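Local coordinates for possible periplasmic protein (Campylobacter jejuni, PDB 3RGC) that is a SurA-like periplasmic chaperone that probably assists the folding of client proteins and may have peptidyl-prolyl cis-trans isomerase activity, at residues I3-V6 / P11-T14; K39-Q44 / R100-K105; D59-M64 / T91-D96. One frame throughout, in Å; residues are numbered along the deposited sequence.

Contact 1: I3-V6 / P11-T14; sequences IAVV and PITT
Ile3 brings the end of its side chain obliquely against one corner of the Pro11 ring, with CD1 of Ile3 only 3.4 Å from CB of Pro11, a tight fit for two carbons. The extended chain of Ile3 makes this possible: CG1 stands anti to the backbone N (chi1 156°) and the next torsion is also near trans, which carries CD1 along the strand to the level of Pro11. Ile3 itself pairs with Thr13, non-hydrogen-bonded, and their side chains diverge. Val5 and Ile12 form an antiparallel hydrogen-bonded pair whose side chains meet at the branch points, CB of Val5 lying 4.2 Å from CB of Ile12. Ala4 CB and Thr14 CG2 make a looser methyl contact at 4.0 Å.

Two residues, Ala4 and Val5, stand opposite the single Ile12, a classic beta bulge. Ile12 also packs on Leu35 and Lys39 of helix 30-48, and the hydroxyl of Thr13 caps Asp16 N at the start of helix 14-23. Strand 3-7 pairs in addition with the C-terminal strand 247-249, making the hairpin part of a three-stranded sheet. Ile12 N gives a short bond to Val5 O at 2.6 Å, while the carbonyl oxygen of Ile12 accepts two bonds in its own plane, from Ala4 N at 2.8 Å and Val5 N at 3.1 Å; this oxygen shared by two N-H groups implies that the backbone itself fixes the bulge.

Contact 2: K39-Q44 / R100-K105; sequences KMEISQ and RKLYEK
The phenol ring of Tyr103 has the carboxylate of Glu41 at its edge, near the ring plane, on the side of the hydroxyl. OE2 of Glu41 approaches that hydroxyl, but the modelled separation is too short to rely on, and the same caution applies to the nearly perpendicular setting of the two planes, 79° apart. An extended chain, leaving the helix with chi1 at -69°, takes the Glu41 carboxylate to this edge.

Beside the polar pair, Leu102 points toward helix 30-48 and touches it with both methyls. CD2 approaches Glu41 CB at 3.7 Å, the side chains roughly perpendicular to each other, and CD1 rests 3.9 Å from CB of Gln44. The Gln44 chain turns at its second torsion, leading its amide away to Tyr237 of helix 218-244, which is hydrogen-bonded to OE1. The short segments cross at 72°, and contact is made mainly by side chains, though CD2 of Leu102 also lies near the Glu41 carbonyl oxygen.

Helix 30-48 is thereby packed against helix 86-107 in the SurA-type N-terminal helical region. The buried Glu41 carboxylate is matched by a salt bridge from OE1 to Lys99 of helix 86-107, with a weak hydrogen bond from Asn37 to OE2; the lysine would probably favour the ionised carboxylate.

Contact 3: D59-M64 / T91-D96; sequences DAINKM and TNFKKD
Phe93 presents one face of its ring to the terminal methyl of Ile61, a CH-pi contact in which CD1 of Ile61 stands 3.6 Å from the ring centroid and 19° off the normal. The methyl is displaced toward the rim, and its closest ring atom is Phe93 CD2 at 3.4 Å. Ile61 and Phe93 point in opposing directions as they overlap. A first torsion of -172° swings the Phe93 ring out from its own helix to meet helix 54-67.

Ala60 meets the same ring differently: its CB lies in the ring plane at the edge, 3.5 Å from Phe93 CE2. Met64, one turn later, adds a more distant touch, CB to Phe93 CE1 at 4.4 Å. Thus three side chains from about one turn of helix 54-67 touch the ring, over a face, at an edge and obliquely, without any hydrogen bond between the segments.

The helical segments cross almost at right angles, 97°, with their axes 11.2 Å apart, and the phenylalanine spans much of that separation. Leu57, a turn before Ile61, extends the contact with Phe93, and the Phe89 ring, inclined to that of Phe93, also touches Ile61. Leu97 packs on Ala60, so helix 86-107 meets helix 54-67 through residues on three of its successive turns.

All three contacts belong to the SurA-type N-terminal region. Contact 1 closes first along the chain, as the hairpin of strands 3-7 and 10-13; contact 2 then joins helix 30-48 to helix 86-107, and contact 3 is nested inside the loop that contact 2 closes. Contacts 2 and 3 share helix 86-107, at adjoining portions, and their centres are 16 Å apart. Contact 1 is centred 20 Å from contact 2 but does not touch contact 3, nearest atoms about 13 Å away. Helix 30-48 thus packs on the hairpin of the three-stranded sheet through Lys39 and on helix 86-107 through Glu41 and Gln44, tying the chain's start into the helical region.

Contact 1: I3-V6 / P11-T14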
loop_
_atom_site.group_PDB
_atom_site.type_symbol
_atom_site.label_atom_id
_atom_site.label_comp_id
_atom_site.label_asym_id
_atom_site.label_seq_id
_atom_site.Cartn_x
_atom_site.Cartn_y
_atom_site.Cartn_z
ATOM N N ILE B 3 4.055 -1.197 -53.805
ATOM C CA ILE B 3 4.755 -0.488 -52.752
ATOM C C ILE B 3 4.310 0.974 -52.728
ATOM O O ILE B 3 4.328 1.661 -53.747
ATOM C CB ILE B 3 6.285 -0.600 -52.888
ATOM C CG1 ILE B 3 6.946 0.588 -52.191
ATOM C CG2 ILE B 3 6.683 -0.652 -54.354
ATOM C CD1 ILE B 3 8.392 0.397 -51.920
ATOM N N ALA B 4 3.900 1.433 -51.553
ATOM C CA ALA B 4 3.319 2.757 -51.420
ATOM C C ALA B 4 4.346 3.747 -50.881
ATOM O O ALA B 4 4.375 4.916 -51.286
ATOM C CB ALA B 4 2.096 2.698 -50.505
ATOM N N VAL B 5 5.181 3.275 -49.959
ATOM C CA VAL B 5 6.162 4.130 -49.299
ATOM C C VAL B 5 7.467 3.371 -49.028
ATOM O O VAL B 5 7.464 2.182 -48.719
ATOM C CB VAL B 5 5.608 4.699 -47.955
ATOM C CG1 VAL B 5 6.550 5.763 -47.378
ATOM C CG2 VAL B 5 4.209 5.276 -48.143
ATOM N N VAL B 6 8.586 4.061 -49.170
ATOM C CA VAL B 6 9.861 3.495 -48.795
ATOM C C VAL B 6 10.356 4.382 -47.680
ATOM O O VAL B 6 10.258 5.600 -47.777
ATOM C CB VAL B 6 10.847 3.524 -49.977
ATOM C CG1 VAL B 6 12.100 2.755 -49.648
ATOM C CG2 VAL B 6 10.198 2.931 -51.196
ATOM N N PRO B 11 10.538 -0.924 -47.670
ATOM C CA PRO B 11 9.263 -0.706 -48.369
ATOM C C PRO B 11 8.032 -0.920 -47.485
ATOM O O PRO B 11 8.032 -1.756 -46.579
ATOM C CB PRO B 11 9.299 -1.761 -49.479
ATOM C CG PRO B 11 10.099 -2.881 -48.886
ATOM C CD PRO B 11 11.156 -2.215 -48.024
ATOM N N ILE B 12 6.984 -0.154 -47.757
ATOM C CA ILE B 12 5.702 -0.328 -47.090
ATOM C C ILE B 12 4.682 -0.495 -48.183
ATOM O O ILE B 12 4.519 0.386 -49.022
ATOM C CB ILE B 12 5.306 0.909 -46.272
ATOM C CG1 ILE B 12 6.338 1.190 -45.178
ATOM C CG2 ILE B 12 3.902 0.723 -45.694
ATOM C CD1 ILE B 12 6.111 2.503 -44.417
ATOM N N THR B 13 4.006 -1.633 -48.188
ATOM C CA THR B 13 3.146 -1.985 -49.301
ATOM C C THR B 13 1.719 -1.577 -49.009
ATOM O O THR B 13 1.341 -1.371 -47.854
ATOM C CB THR B 13 3.160 -3.504 -49.568
ATOM O OG1 THR B 13 2.511 -4.189 -48.488
ATOM C CG2 THR B 13 4.571 -4.002 -49.703
ATOM N N THR B 14 0.919 -1.483 -50.059
ATOM C CA THR B 14 -0.504 -1.238 -49.878
ATOM C C THR B 14 -1.135 -2.358 -49.053
ATOM O O THR B 14 -2.142 -2.145 -48.362
ATOM C CB THR B 14 -1.208 -1.095 -51.222
ATOM O OG1 THR B 14 -0.889 -2.221 -52.048
ATOM C CG2 THR B 14 -0.731 0.181 -51.922
#

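Contact 2: K39-Q44 / R100-K105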
loop_
_atom_site.group_PDB
_atom_site.type_symbol
_atom_site.label_atom_id
_atom_site.label_comp_id
_atom_site.label_asym_id
_atom_site.label_seq_id
_atom_site.Cartn_x
_atom_site.Cartn_y
_atom_site.Cartn_z
ATOM N N LYS B 39 8.956 1.238 -39.248
ATOM C CA LYS B 39 10.148 1.052 -40.075
ATOM C C LYS B 39 11.345 1.783 -39.480
ATOM O O LYS B 39 12.464 1.293 -39.547
ATOM C CB LYS B 39 9.908 1.490 -41.515
ATOM C CG LYS B 39 8.817 0.710 -42.216
ATOM C CD LYS B 39 9.054 -0.781 -42.087
ATOM C CE LYS B 39 7.991 -1.570 -42.818
ATOM N NZ LYS B 39 8.216 -3.037 -42.670
ATOM N N MET B 40 11.103 2.954 -38.898
ATOM C CA MET B 40 12.163 3.694 -38.226
ATOM C C MET B 40 12.742 2.849 -37.095
ATOM O O MET B 40 13.952 2.791 -36.925
ATOM C CB MET B 40 11.656 5.040 -37.683
ATOM C CG MET B 40 11.433 6.127 -38.734
ATOM S SD MET B 40 10.735 7.661 -38.034
ATOM C CE MET B 40 11.978 8.001 -36.872
ATOM N N GLU B 41 11.878 2.180 -36.333
ATOM C CA GLU B 41 12.341 1.385 -35.190
ATOM C C GLU B 41 13.161 0.195 -35.642
ATOM O O GLU B 41 14.227 -0.079 -35.106
ATOM C CB GLU B 41 11.155 0.857 -34.376
ATOM C CG GLU B 41 10.384 1.927 -33.619
ATOM C CD GLU B 41 9.071 1.403 -33.054
ATOM O OE1 GLU B 41 8.629 0.316 -33.481
ATOM O OE2 GLU B 41 8.479 2.079 -32.192
ATOM N N ILE B 42 12.637 -0.529 -36.623
ATOM C CA ILE B 42 13.321 -1.696 -37.162
ATOM C C ILE B 42 14.719 -1.321 -37.613
ATOM O O ILE B 42 15.676 -2.047 -37.358
ATOM C CB ILE B 42 12.546 -2.289 -38.336
ATOM C CG1 ILE B 42 11.278 -2.980 -37.834
ATOM C CG2 ILE B 42 13.410 -3.271 -39.107
ATOM C CD1 ILE B 42 10.261 -3.256 -38.933
ATOM N N SER B 43 14.837 -0.171 -38.267
ATOM C CA SER B 43 16.135 0.285 -38.777
ATOM C C SER B 43 17.102 0.659 -37.659
ATOM O O SER B 43 18.308 0.418 -37.744
ATOM C CB SER B 43 15.939 1.457 -39.741
ATOM O OG SER B 43 16.875 2.485 -39.478
ATOM N N GLN B 44 16.572 1.274 -36.610
ATOM C CA GLN B 44 17.359 1.568 -35.425
ATOM C C GLN B 44 17.752 0.269 -34.710
ATOM O O GLN B 44 18.849 0.157 -34.166
ATOM C CB GLN B 44 16.562 2.463 -34.479
ATOM C CG GLN B 44 16.420 3.885 -34.990
ATOM C CD GLN B 44 17.765 4.523 -35.322
ATOM O OE1 GLN B 44 18.696 4.522 -34.508
ATOM N NE2 GLN B 44 17.872 5.066 -36.529
ATOM N N ARG B 100 11.091 -2.888 -26.467
ATOM C CA ARG B 100 11.521 -2.471 -25.131
ATOM C C ARG B 100 13.043 -2.379 -25.028
ATOM O O ARG B 100 13.558 -1.416 -24.459
ATOM C CB ARG B 100 10.962 -3.375 -24.026
ATOM C CG ARG B 100 9.619 -2.904 -23.486
ATOM C CD ARG B 100 9.216 -3.612 -22.197
ATOM N NE ARG B 100 8.765 -4.981 -22.430
ATOM C CZ ARG B 100 7.607 -5.296 -23.001
ATOM N NH1 ARG B 100 6.784 -4.340 -23.416
ATOM N NH2 ARG B 100 7.277 -6.570 -23.170
ATOM N N LYS B 101 13.764 -3.360 -25.584
ATOM C CA LYS B 101 15.226 -3.269 -25.613
ATOM C C LYS B 101 15.668 -1.992 -26.356
ATOM O O LYS B 101 16.584 -1.296 -25.923
ATOM C CB LYS B 101 15.862 -4.508 -26.244
ATOM C CG LYS B 101 16.073 -5.685 -25.303
ATOM C CD LYS B 101 16.877 -6.786 -25.983
ATOM C CE LYS B 101 17.471 -7.752 -24.979
ATOM N NZ LYS B 101 18.601 -8.543 -25.578
ATOM N N LEU B 102 14.978 -1.676 -27.454
ATOM C CA LEU B 102 15.318 -0.524 -28.295
ATOM C C LEU B 102 15.199 0.781 -27.522
ATOM O O LEU B 102 16.120 1.602 -27.514
ATOM C CB LEU B 102 14.417 -0.477 -29.548
ATOM C CG LEU B 102 14.477 0.836 -30.335
ATOM C CD1 LEU B 102 15.888 1.072 -30.846
ATOM C CD2 LEU B 102 13.461 0.910 -31.495
ATOM N N TYR B 103 14.064 0.967 -26.859
ATOM C CA TYR B 103 13.857 2.179 -26.067
ATOM C C TYR B 103 14.739 2.256 -24.801
ATOM O O TYR B 103 15.073 3.345 -24.347
ATOM C CB TYR B 103 12.374 2.358 -25.740
ATOM C CG TYR B 103 11.559 2.603 -26.983
ATOM C CD1 TYR B 103 11.741 3.745 -27.723
ATOM C CD2 TYR B 103 10.639 1.677 -27.432
ATOM C CE1 TYR B 103 11.020 3.969 -28.873
ATOM C CE2 TYR B 103 9.916 1.888 -28.585
ATOM C CZ TYR B 103 10.110 3.039 -29.303
ATOM O OH TYR B 103 9.390 3.276 -30.453
ATOM N N GLU B 104 15.111 1.114 -24.233
ATOM C CA GLU B 104 16.082 1.116 -23.132
ATOM C C GLU B 104 17.421 1.618 -23.642
ATOM O O GLU B 104 18.034 2.477 -23.038
ATOM C CB GLU B 104 16.330 -0.290 -22.600
ATOM C CG GLU B 104 15.170 -1.016 -21.977
ATOM C CD GLU B 104 15.499 -2.493 -21.751
ATOM O OE1 GLU B 104 16.706 -2.841 -21.698
ATOM O OE2 GLU B 104 14.556 -3.309 -21.644
ATOM N N LYS B 105 17.888 1.032 -24.742
ATOM C CA LYS B 105 19.147 1.426 -25.365
ATOM C C LYS B 105 19.149 2.925 -25.653
ATOM O O LYS B 105 20.057 3.657 -25.252
ATOM C CB LYS B 105 19.342 0.632 -26.668
ATOM C CG LYS B 105 20.647 0.892 -27.396
ATOM C CD LYS B 105 21.842 0.474 -26.543
ATOM C CE LYS B 105 23.140 0.507 -27.338
ATOM N NZ LYS B 105 24.344 0.261 -26.477
#

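Contact 3: D59-M64 / T91-D96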
loop_
_atom_site.group_PDB
_atom_site.type_symbol
_atom_site.label_atom_id
_atom_site.label_comp_id
_atom_site.label_asym_id
_atom_site.label_seq_id
_atom_site.Cartn_x
_atom_site.Cartn_y
_atom_site.Cartn_z
ATOM N N ASP B 59 12.471 -16.656 -20.983
ATOM C CA ASP B 59 12.686 -16.163 -19.641
ATOM C C ASP B 59 11.690 -15.053 -19.337
ATOM O O ASP B 59 11.208 -14.930 -18.219
ATOM C CB ASP B 59 14.108 -15.651 -19.441
ATOM C CG ASP B 59 14.328 -15.121 -18.032
ATOM O OD1 ASP B 59 13.958 -15.846 -17.083
ATOM O OD2 ASP B 59 14.842 -13.987 -17.866
ATOM N N ALA B 60 11.388 -14.242 -20.344
ATOM C CA ALA B 60 10.470 -13.128 -20.160
ATOM C C ALA B 60 9.039 -13.636 -20.006
ATOM O O ALA B 60 8.253 -13.078 -19.234
ATOM C CB ALA B 60 10.568 -12.159 -21.308
ATOM N N ILE B 61 8.707 -14.702 -20.731
ATOM C CA ILE B 61 7.391 -15.308 -20.573
ATOM C C ILE B 61 7.162 -15.755 -19.128
ATOM O O ILE B 61 6.153 -15.394 -18.515
ATOM C CB ILE B 61 7.149 -16.504 -21.517
ATOM C CG1 ILE B 61 7.333 -16.109 -22.990
ATOM C CG2 ILE B 61 5.753 -17.075 -21.285
ATOM C CD1 ILE B 61 6.329 -15.123 -23.510
ATOM N N ASN B 62 8.094 -16.534 -18.576
ATOM C CA ASN B 62 7.962 -16.978 -17.184
ATOM C C ASN B 62 7.778 -15.829 -16.175
ATOM O O ASN B 62 6.961 -15.908 -15.268
ATOM C CB ASN B 62 9.145 -17.853 -16.781
ATOM C CG ASN B 62 9.305 -19.069 -17.675
ATOM O OD1 ASN B 62 8.325 -19.619 -18.178
ATOM N ND2 ASN B 62 10.546 -19.503 -17.872
ATOM N N LYS B 63 8.554 -14.768 -16.326
ATOM C CA LYS B 63 8.444 -13.616 -15.448
ATOM C C LYS B 63 7.069 -12.964 -15.532
ATOM O O LYS B 63 6.561 -12.461 -14.530
ATOM C CB LYS B 63 9.500 -12.582 -15.801
ATOM C CG LYS B 63 10.914 -12.921 -15.371
ATOM C CD LYS B 63 11.827 -11.789 -15.863
ATOM C CE LYS B 63 13.280 -11.954 -15.459
ATOM N NZ LYS B 63 14.069 -10.769 -15.930
ATOM N N MET B 64 6.474 -12.957 -16.724
ATOM C CA MET B 64 5.113 -12.444 -16.887
ATOM C C MET B 64 4.096 -13.372 -16.203
ATOM O O MET B 64 3.175 -12.899 -15.532
ATOM C CB MET B 64 4.787 -12.228 -18.370
ATOM C CG MET B 64 3.360 -11.766 -18.674
ATOM S SD MET B 64 2.442 -12.976 -19.657
ATOM C CE MET B 64 1.679 -13.919 -18.357
ATOM N N THR B 91 5.131 -14.704 -30.749
ATOM C CA THR B 91 5.623 -13.828 -31.804
ATOM C C THR B 91 5.376 -12.375 -31.433
ATOM O O THR B 91 6.272 -11.542 -31.539
ATOM C CB THR B 91 4.963 -14.147 -33.160
ATOM O OG1 THR B 91 5.322 -15.475 -33.563
ATOM C CG2 THR B 91 5.413 -13.159 -34.224
ATOM N N ASN B 92 4.162 -12.069 -30.978
ATOM C CA ASN B 92 3.848 -10.695 -30.604
ATOM C C ASN B 92 4.584 -10.252 -29.352
ATOM O O ASN B 92 4.949 -9.090 -29.223
ATOM C CB ASN B 92 2.350 -10.497 -30.425
ATOM C CG ASN B 92 1.579 -10.725 -31.712
ATOM O OD1 ASN B 92 2.112 -10.534 -32.814
ATOM N ND2 ASN B 92 0.327 -11.145 -31.583
ATOM N N PHE B 93 4.809 -11.185 -28.433
ATOM C CA PHE B 93 5.461 -10.860 -27.173
ATOM C C PHE B 93 6.901 -10.492 -27.498
ATOM O O PHE B 93 7.433 -9.497 -27.004
ATOM C CB PHE B 93 5.384 -12.057 -26.232
ATOM C CG PHE B 93 5.851 -11.778 -24.834
ATOM C CD1 PHE B 93 4.960 -11.349 -23.868
ATOM C CD2 PHE B 93 7.169 -11.985 -24.472
ATOM C CE1 PHE B 93 5.382 -11.107 -22.564
ATOM C CE2 PHE B 93 7.596 -11.747 -23.179
ATOM C CZ PHE B 93 6.700 -11.308 -22.221
ATOM N N LYS B 94 7.509 -11.282 -28.374
ATOM C CA LYS B 94 8.871 -11.034 -28.804
ATOM C C LYS B 94 9.093 -9.625 -29.365
ATOM O O LYS B 94 10.097 -8.986 -29.063
ATOM C CB LYS B 94 9.303 -12.064 -29.837
ATOM C CG LYS B 94 10.796 -11.963 -30.166
ATOM C CD LYS B 94 11.163 -12.935 -31.239
ATOM C CE LYS B 94 12.550 -12.679 -31.744
ATOM N NZ LYS B 94 12.792 -13.503 -32.960
ATOM N N LYS B 95 8.160 -9.149 -30.179
ATOM C CA LYS B 95 8.276 -7.825 -30.783
ATOM C C LYS B 95 8.188 -6.702 -29.754
ATOM O O LYS B 95 8.904 -5.709 -29.860
ATOM C CB LYS B 95 7.224 -7.630 -31.871
ATOM C CG LYS B 95 7.593 -8.298 -33.179
ATOM C CD LYS B 95 6.426 -8.329 -34.152
ATOM C CE LYS B 95 6.810 -9.068 -35.423
ATOM N NZ LYS B 95 5.619 -9.478 -36.217
ATOM N N ASP B 96 7.301 -6.857 -28.774
ATOM C CA ASP B 96 7.249 -5.948 -27.632
ATOM C C ASP B 96 8.586 -5.877 -26.887
ATOM O O ASP B 96 8.990 -4.802 -26.433
ATOM C CB ASP B 96 6.160 -6.383 -26.644
ATOM C CG ASP B 96 4.769 -6.349 -27.252
ATOM O OD1 ASP B 96 4.570 -5.598 -28.236
ATOM O OD2 ASP B 96 3.875 -7.068 -26.740
#